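Local coordinates for protein parvulin 42 (Trypanosoma brucei brucei, PDB 6GMP) that probably catalyses cis-trans isomerisation of peptidyl-prolyl bonds through its PPIC-type (parvulin) domain, the part of the longer protein present in this chain, at residues A[35-38]-A[39-43]. Numbering follows the deposited sequence. Where two conformers were deposited one is given.
Sequences RSRA and DAINL
Ser36 and Asp39 open helix 37-49 of the parvulin domain with a capping box, and Ser36 O starts the i to i+4 ladder by accepting from Ala40 N at 3.0 Å. Ile41 N to Arg37 O and Asn42 N to Ala38 O continue it. Ser36 is the N-cap. A chi1 of 71° puts its OG between the backbone N and the carbonyl carbon, where it accepts from Asp39 N at 2.9 Å. The return bond runs from Ser36 N to Asp39 OD2 at 3.1 Å. This N-H meets the oxygen from above the carboxylate plane, 47° out of it. The carboxylate lies at the helix N-terminus, where the dipole would probably stabilise its negative charge.

Arg35 folds back over the first turn. Its CB packs on Asp39 CB and its CD lies 3.7 Å from Ala40 N. A bend at chi3 (65°) turns the guanidinium toward Leu43; in the conformer given, Leu43 CD2 lies over one face, offset toward the rim. Arg35 NH1 hydrogen-bonds to Lys14 O, just after strand 6-13, and forms a salt bridge with Glu71 OE1. Arg37 is extended, and its NE forms a salt bridge with Glu110 OE2. Ile41 CD1 sits over the centre of the Arg37 guanidinium, 3.8 Å from CZ.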
ATOM      1  N   ARG A  35      -3.219  -4.522  15.699  1.00 19.21           N
ATOM      2  CA  ARG A  35      -3.885  -3.217  15.672  1.00 19.73           C
ATOM      3  C   ARG A  35      -5.288  -3.351  15.115  1.00 17.92           C
ATOM      4  O   ARG A  35      -5.586  -4.279  14.364  1.00 19.27           O
ATOM      5  CB  ARG A  35      -3.077  -2.193  14.864  1.00 20.18           C
ATOM      6  CG  ARG A  35      -3.155  -2.342  13.353  1.00 18.85           C
ATOM      7  CD  ARG A  35      -2.444  -1.190  12.649  1.00 17.66           C
ATOM      8  NE  ARG A  35      -1.013  -1.180  12.900  1.00 19.99           N
ATOM      9  CZ  ARG A  35      -0.112  -1.855  12.191  1.00 19.87           C
ATOM     10  NH1 ARG A  35      -0.477  -2.628  11.182  1.00 18.14           N
ATOM     11  NH2 ARG A  35       1.170  -1.765  12.493  1.00 23.64           N
ATOM     12  N   SER A  36      -6.161  -2.439  15.499  1.00 19.26           N
ATOM     13  CA  SER A  36      -7.534  -2.472  15.024  1.00 18.01           C
ATOM     14  C   SER A  36      -7.584  -1.962  13.589  1.00 17.80           C
ATOM     15  O   SER A  36      -6.656  -1.340  13.092  1.00 18.87           O
ATOM     16  CB  SER A  36      -8.397  -1.586  15.889  1.00 18.94           C
ATOM     17  OG  SER A  36      -8.076  -0.233  15.635  1.00 20.14           O
ATOM     18  N   ARG A  37      -8.704  -2.231  12.933  1.00 18.15           N
ATOM     19  CA  ARG A  37      -8.963  -1.680  11.613  1.00 18.60           C
ATOM     20  C   ARG A  37      -8.832  -0.146  11.649  1.00 19.73           C
ATOM     21  O   ARG A  37      -8.188   0.453  10.789  1.00 18.04           O
ATOM     22  CB  ARG A  37     -10.362  -2.087  11.157  1.00 20.20           C
ATOM     23  CG  ARG A  37     -10.758  -1.519   9.807  1.00 20.19           C
ATOM     24  CD  ARG A  37     -12.141  -1.957   9.407  1.00 20.85           C
ATOM     25  NE  ARG A  37     -12.601  -1.247   8.214  1.00 22.82           N
ATOM     26  CZ  ARG A  37     -13.314  -0.124   8.242  1.00 24.53           C
ATOM     27  NH1 ARG A  37     -13.693   0.417   9.400  1.00 24.83           N
ATOM     28  NH2 ARG A  37     -13.679   0.448   7.106  1.00 26.36           N
ATOM     29  N   ALA A  38      -9.423   0.485  12.655  1.00 16.86           N
ATOM     30  CA  ALA A  38      -9.344   1.926  12.777  1.00 16.98           C
ATOM     31  C   ALA A  38      -7.904   2.376  12.900  1.00 17.14           C
ATOM     32  O   ALA A  38      -7.526   3.398  12.309  1.00 18.20           O
ATOM     33  CB  ALA A  38     -10.170   2.401  13.957  1.00 17.59           C
ATOM     34  N   ASP A  39      -7.113   1.654  13.679  1.00 18.78           N
ATOM     35  CA  ASP A  39      -5.704   1.990  13.829  1.00 18.20           C
ATOM     36  C   ASP A  39      -4.989   1.940  12.474  1.00 17.07           C
ATOM     37  O   ASP A  39      -4.165   2.808  12.172  1.00 19.26           O
ATOM     38  CB  ASP A  39      -4.998   1.016  14.765  1.00 18.23           C
ATOM     39  CG  ASP A  39      -5.467   1.110  16.207  1.00 19.17           C
ATOM     40  OD1 ASP A  39      -6.058   2.116  16.640  1.00 18.58           O
ATOM     41  OD2 ASP A  39      -5.210   0.103  16.919  1.00 21.85           O
ATOM     42  N   ALA A  40      -5.273   0.924  11.664  1.00 16.63           N
ATOM     43  CA  ALA A  40      -4.630   0.778  10.352  1.00 18.09           C
ATOM     44  C   ALA A  40      -5.010   1.941   9.432  1.00 17.41           C
ATOM     45  O   ALA A  40      -4.165   2.482   8.720  1.00 18.45           O
ATOM     46  CB  ALA A  40      -5.028  -0.539   9.713  1.00 17.37           C
ATOM     47  N   ILE A  41      -6.281   2.324   9.437  1.00 17.50           N
ATOM     48  CA  ILE A  41      -6.718   3.455   8.635  1.00 17.10           C
ATOM     49  C   ILE A  41      -6.010   4.719   9.068  1.00 19.34           C
ATOM     50  O   ILE A  41      -5.528   5.480   8.230  1.00 19.07           O
ATOM     51  CB  ILE A  41      -8.236   3.602   8.737  1.00 18.15           C
ATOM     52  CG1 ILE A  41      -8.930   2.405   8.062  1.00 20.21           C
ATOM     53  CG2 ILE A  41      -8.712   4.902   8.103  1.00 21.51           C
ATOM     54  CD1 ILE A  41     -10.422   2.327   8.334  1.00 26.30           C
ATOM     55  N   ASN A  42      -5.934   4.958  10.366  1.00 17.87           N
ATOM     56  CA  ASN A  42      -5.282   6.161  10.848  1.00 17.56           C
ATOM     57  C   ASN A  42      -3.803   6.162  10.532  1.00 17.19           C
ATOM     58  O   ASN A  42      -3.246   7.200  10.186  1.00 18.64           O
ATOM     59  CB  ASN A  42      -5.498   6.313  12.346  1.00 18.26           C
ATOM     60  CG  ASN A  42      -6.893   6.756  12.674  1.00 20.25           C
ATOM     61  OD1 ASN A  42      -7.507   7.531  11.930  1.00 24.90           O
ATOM     62  ND2 ASN A  42      -7.398   6.306  13.808  1.00 20.08           N
ATOM     63  N   LEU A  43      -3.168   5.010  10.620  1.00 17.47           N
ATOM     64  CA  LEU A  43      -1.755   4.911  10.312  0.62 19.01           C
ATOM     65  C   LEU A  43      -1.507   5.176   8.831  1.00 19.12           C
ATOM     66  O   LEU A  43      -0.634   5.978   8.478  1.00 18.09           O
ATOM     67  CB  LEU A  43      -1.212   3.542  10.708  0.62 18.57           C
ATOM     68  CG  LEU A  43       0.251   3.281  10.356  0.62 20.12           C
ATOM     69  CD1 LEU A  43       1.115   4.359  10.937  0.62 21.56           C
ATOM     70  CD2 LEU A  43       0.674   1.926  10.886  0.62 23.35           C
TER